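Local coordinates for nucleoside-triphosphatase THEP1 (Aquifex aeolicus, PDB 1YE8), which hydrolyses ribonucleoside 5'-triphosphates, among them ATP, GTP, CTP and UTP, to the diphosphates and phosphate, and has no kinase activity, at residues F31-V36 against K57-K62. Sequence-based numbering, arbitrary orientation.
Sequences FWTEEV and KIFSSK
Val36 and Ile58 mark the closest approach of two strands that run the same way but share no backbone hydrogen bond, their CA atoms 7.8 Å apart. Strand 46-51 lies between them, antiparallel to both, in the antiparallel sheet that this RecA-like P-loop NTPase carries beside its parallel one. A classic beta bulge in 56-61 sets Phe59 and Ser60 against a single residue of that middle strand. The two segments meet only through side chains that reach past it, one pair on each face of the sheet.

On one face, Ile58 holds CG1 beside its own backbone N (chi1 -64°) and extends from there to CD1, crossing Val36 at about a right angle. CG1 of Ile58 touches CG2 of Val36 at 3.8 Å, while Ile58 CD1 spans both valine methyls.

On the other face Thr33 and Phe59 are buried, and helix 77-97 packs there, with Phe80 against the ring of Phe59. Thr33 puts CG2 anti to its backbone N and meets this ring near its plane, at the edge, 3.8 Å from Phe59 CE1. Thr33 OG1 donates to the carbonyl O of Asp106, and Thr33 O accepts from OG1 of Thr14. Both partners belong to the inferred ATP site, and the Thr33 side chain lies about 6 Å from a bound magnesium ion.

Within 31-36, Trp32 NE1 donates to Glu34 OE2 (3.0 Å, 156°); the oxygen lies close to the indole plane, is met on its anti side, 23° out of the carboxylate plane, and also forms a salt bridge with Lys18 NZ.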
ATOM      1  N   PHE A  31       2.112  -2.835  -5.429  1.00  8.02           N
ATOM      2  CA  PHE A  31       1.306  -3.958  -4.997  1.00  8.34           C
ATOM      3  C   PHE A  31       0.138  -3.512  -4.161  1.00  8.18           C
ATOM      4  O   PHE A  31       0.146  -2.402  -3.568  1.00  7.98           O
ATOM      5  CB  PHE A  31       2.160  -5.008  -4.243  1.00  8.31           C
ATOM      6  CG  PHE A  31       2.610  -4.561  -2.863  1.00  7.51           C
ATOM      7  CD1 PHE A  31       1.770  -4.670  -1.765  1.00  7.25           C
ATOM      8  CD2 PHE A  31       3.871  -3.999  -2.679  1.00  9.06           C
ATOM      9  CE1 PHE A  31       2.179  -4.254  -0.505  1.00  8.58           C
ATOM     10  CE2 PHE A  31       4.279  -3.567  -1.417  1.00  9.51           C
ATOM     11  CZ  PHE A  31       3.432  -3.707  -0.331  1.00  8.31           C
ATOM     12  N   TRP A  32      -0.837  -4.413  -4.062  1.00  8.20           N
ATOM     13  CA  TRP A  32      -1.924  -4.276  -3.105  1.00  8.25           C
ATOM     14  C   TRP A  32      -2.125  -5.577  -2.350  1.00  9.44           C
ATOM     15  O   TRP A  32      -1.435  -6.576  -2.616  1.00  9.60           O
ATOM     16  CB  TRP A  32      -3.228  -3.776  -3.760  1.00  9.26           C
ATOM     17  CG  TRP A  32      -3.780  -4.689  -4.835  1.00 11.05           C
ATOM     18  CD1 TRP A  32      -4.690  -5.699  -4.674  1.00 12.57           C
ATOM     19  CD2 TRP A  32      -3.434  -4.671  -6.222  1.00 12.12           C
ATOM     20  NE1 TRP A  32      -4.938  -6.304  -5.886  1.00 13.35           N
ATOM     21  CE2 TRP A  32      -4.178  -5.696  -6.852  1.00 13.00           C
ATOM     22  CE3 TRP A  32      -2.577  -3.883  -7.005  1.00 13.05           C
ATOM     23  CZ2 TRP A  32      -4.087  -5.955  -8.237  1.00 14.18           C
ATOM     24  CZ3 TRP A  32      -2.480  -4.153  -8.376  1.00 14.98           C
ATOM     25  CH2 TRP A  32      -3.239  -5.173  -8.964  1.00 15.00           C
ATOM     26  N   THR A  33      -3.020  -5.546  -1.371  1.00  9.80           N
ATOM     27  CA  THR A  33      -3.198  -6.679  -0.470  1.00 11.24           C
ATOM     28  C   THR A  33      -4.670  -7.066  -0.430  1.00 12.21           C
ATOM     29  O   THR A  33      -5.525  -6.249  -0.072  1.00 14.40           O
ATOM     30  CB  THR A  33      -2.667  -6.312   0.934  1.00 11.49           C
ATOM     31  OG1 THR A  33      -1.243  -6.135   0.867  1.00 13.03           O
ATOM     32  CG2 THR A  33      -2.854  -7.472   1.929  1.00 13.12           C
ATOM     33  N   GLU A  34      -4.966  -8.294  -0.839  1.00 12.50           N
ATOM     34  CA  GLU A  34      -6.340  -8.762  -0.897  1.00 14.04           C
ATOM     35  C   GLU A  34      -6.619  -9.785   0.175  1.00 13.34           C
ATOM     36  O   GLU A  34      -5.754 -10.577   0.533  1.00 12.88           O
ATOM     37  CB  GLU A  34      -6.631  -9.373  -2.258  1.00 15.16           C
ATOM     38  CG  GLU A  34      -6.799  -8.330  -3.358  1.00 18.38           C
ATOM     39  CD  GLU A  34      -7.380  -8.888  -4.649  1.00 21.86           C
ATOM     40  OE1 GLU A  34      -7.968  -9.998  -4.639  1.00 24.62           O
ATOM     41  OE2 GLU A  34      -7.230  -8.210  -5.692  1.00 23.03           O
ATOM     42  N   GLU A  35      -7.843  -9.770   0.690  1.00 14.13           N
ATOM     43  CA  GLU A  35      -8.277 -10.793   1.631  1.00 15.33           C
ATOM     44  C   GLU A  35      -8.353 -12.150   0.935  1.00 15.70           C
ATOM     45  O   GLU A  35      -8.730 -12.250  -0.246  1.00 16.60           O
ATOM     46  CB  GLU A  35      -9.654 -10.434   2.212  1.00 16.13           C
ATOM     47  CG  GLU A  35      -9.731  -9.081   2.915  1.00 18.37           C
ATOM     48  CD  GLU A  35     -11.141  -8.732   3.367  1.00 20.84           C
ATOM     49  OE1 GLU A  35     -12.076  -8.798   2.531  1.00 22.79           O
ATOM     50  OE2 GLU A  35     -11.307  -8.388   4.556  1.00 21.70           O
ATOM     51  N   VAL A  36      -7.970 -13.190   1.672  1.00 16.62           N
ATOM     52  CA  VAL A  36      -8.155 -14.560   1.232  1.00 17.67           C
ATOM     53  C   VAL A  36      -9.442 -15.046   1.889  1.00 19.15           C
ATOM     54  O   VAL A  36      -9.557 -15.038   3.114  1.00 18.58           O
ATOM     55  CB  VAL A  36      -6.968 -15.453   1.650  1.00 17.10           C
ATOM     56  CG1 VAL A  36      -7.213 -16.903   1.240  1.00 17.47           C
ATOM     57  CG2 VAL A  36      -5.659 -14.923   1.030  1.00 17.60           C
ATOM     58  N   LYS A  57       0.924 -14.012  -3.674  1.00 12.48           N
ATOM     59  CA  LYS A  57       1.352 -14.928  -2.620  1.00 12.33           C
ATOM     60  C   LYS A  57       0.633 -14.637  -1.319  1.00 11.92           C
ATOM     61  O   LYS A  57       0.558 -13.470  -0.900  1.00 11.73           O
ATOM     62  CB  LYS A  57       2.861 -14.844  -2.381  1.00 12.69           C
ATOM     63  CG  LYS A  57       3.376 -15.956  -1.460  1.00 15.16           C
ATOM     64  CD  LYS A  57       4.891 -16.081  -1.490  1.00 17.55           C
ATOM     65  CE  LYS A  57       5.398 -16.527  -2.832  1.00 20.98           C
ATOM     66  NZ  LYS A  57       4.973 -17.910  -3.156  1.00 23.05           N
ATOM     67  N   ILE A  58       0.125 -15.685  -0.668  1.00 11.88           N
ATOM     68  CA  ILE A  58      -0.408 -15.545   0.683  1.00 11.97           C
ATOM     69  C   ILE A  58       0.760 -15.347   1.638  1.00 11.06           C
ATOM     70  O   ILE A  58       1.647 -16.200   1.741  1.00 11.56           O
ATOM     71  CB  ILE A  58      -1.244 -16.777   1.117  1.00 12.74           C
ATOM     72  CG1 ILE A  58      -2.478 -16.909   0.217  1.00 13.94           C
ATOM     73  CG2 ILE A  58      -1.665 -16.637   2.590  1.00 14.92           C
ATOM     74  CD1 ILE A  58      -3.316 -18.183   0.469  1.00 16.75           C
ATOM     75  N   PHE A  59       0.773 -14.215   2.336  1.00 10.65           N
ATOM     76  CA  PHE A  59       1.831 -13.945   3.305  1.00 10.07           C
ATOM     77  C   PHE A  59       1.357 -13.870   4.754  1.00  9.76           C
ATOM     78  O   PHE A  59       2.168 -13.780   5.661  1.00 11.00           O
ATOM     79  CB  PHE A  59       2.592 -12.658   2.937  1.00  9.94           C
ATOM     80  CG  PHE A  59       1.803 -11.372   3.166  1.00 10.18           C
ATOM     81  CD1 PHE A  59       0.966 -10.871   2.175  1.00 10.05           C
ATOM     82  CD2 PHE A  59       1.934 -10.664   4.350  1.00 10.23           C
ATOM     83  CE1 PHE A  59       0.245  -9.674   2.365  1.00 11.29           C
ATOM     84  CE2 PHE A  59       1.203  -9.476   4.561  1.00 10.17           C
ATOM     85  CZ  PHE A  59       0.359  -8.983   3.554  1.00 11.07           C
ATOM     86  N   SER A  60       0.047 -13.900   4.975  1.00 10.54           N
ATOM     87  CA  SER A  60      -0.486 -13.879   6.324  1.00 11.24           C
ATOM     88  C   SER A  60      -1.700 -14.780   6.337  1.00 10.98           C
ATOM     89  O   SER A  60      -2.538 -14.688   5.447  1.00 12.46           O
ATOM     90  CB  SER A  60      -0.885 -12.456   6.702  1.00 12.09           C
ATOM     91  OG  SER A  60      -1.504 -12.417   7.972  1.00 14.45           O
ATOM     92  N   SER A  61      -1.792 -15.663   7.329  1.00 11.35           N
ATOM     93  CA  SER A  61      -2.882 -16.637   7.353  1.00 11.57           C
ATOM     94  C   SER A  61      -3.131 -17.147   8.759  1.00 11.47           C
ATOM     95  O   SER A  61      -2.195 -17.288   9.548  1.00 11.23           O
ATOM     96  CB  SER A  61      -2.567 -17.840   6.440  1.00 12.01           C
ATOM     97  OG  SER A  61      -3.603 -18.832   6.473  1.00 13.55           O
ATOM     98  N   LYS A  62      -4.397 -17.448   9.045  1.00 12.30           N
ATOM     99  CA  LYS A  62      -4.762 -18.199  10.246  1.00 13.15           C
ATOM    100  C   LYS A  62      -4.087 -19.581  10.308  1.00 13.46           C
ATOM    101  O   LYS A  62      -3.942 -20.126  11.396  1.00 14.35           O
ATOM    102  CB  LYS A  62      -6.286 -18.317  10.368  1.00 13.81           C
ATOM    103  CG  LYS A  62      -6.953 -16.959  10.539  1.00 15.40           C
ATOM    104  CD  LYS A  62      -8.423 -17.055  10.854  1.00 16.86           C
ATOM    105  CE  LYS A  62      -8.952 -15.677  11.111  1.00 18.29           C
ATOM    106  NZ  LYS A  62     -10.144 -15.670  11.975  1.00 20.30           N
TER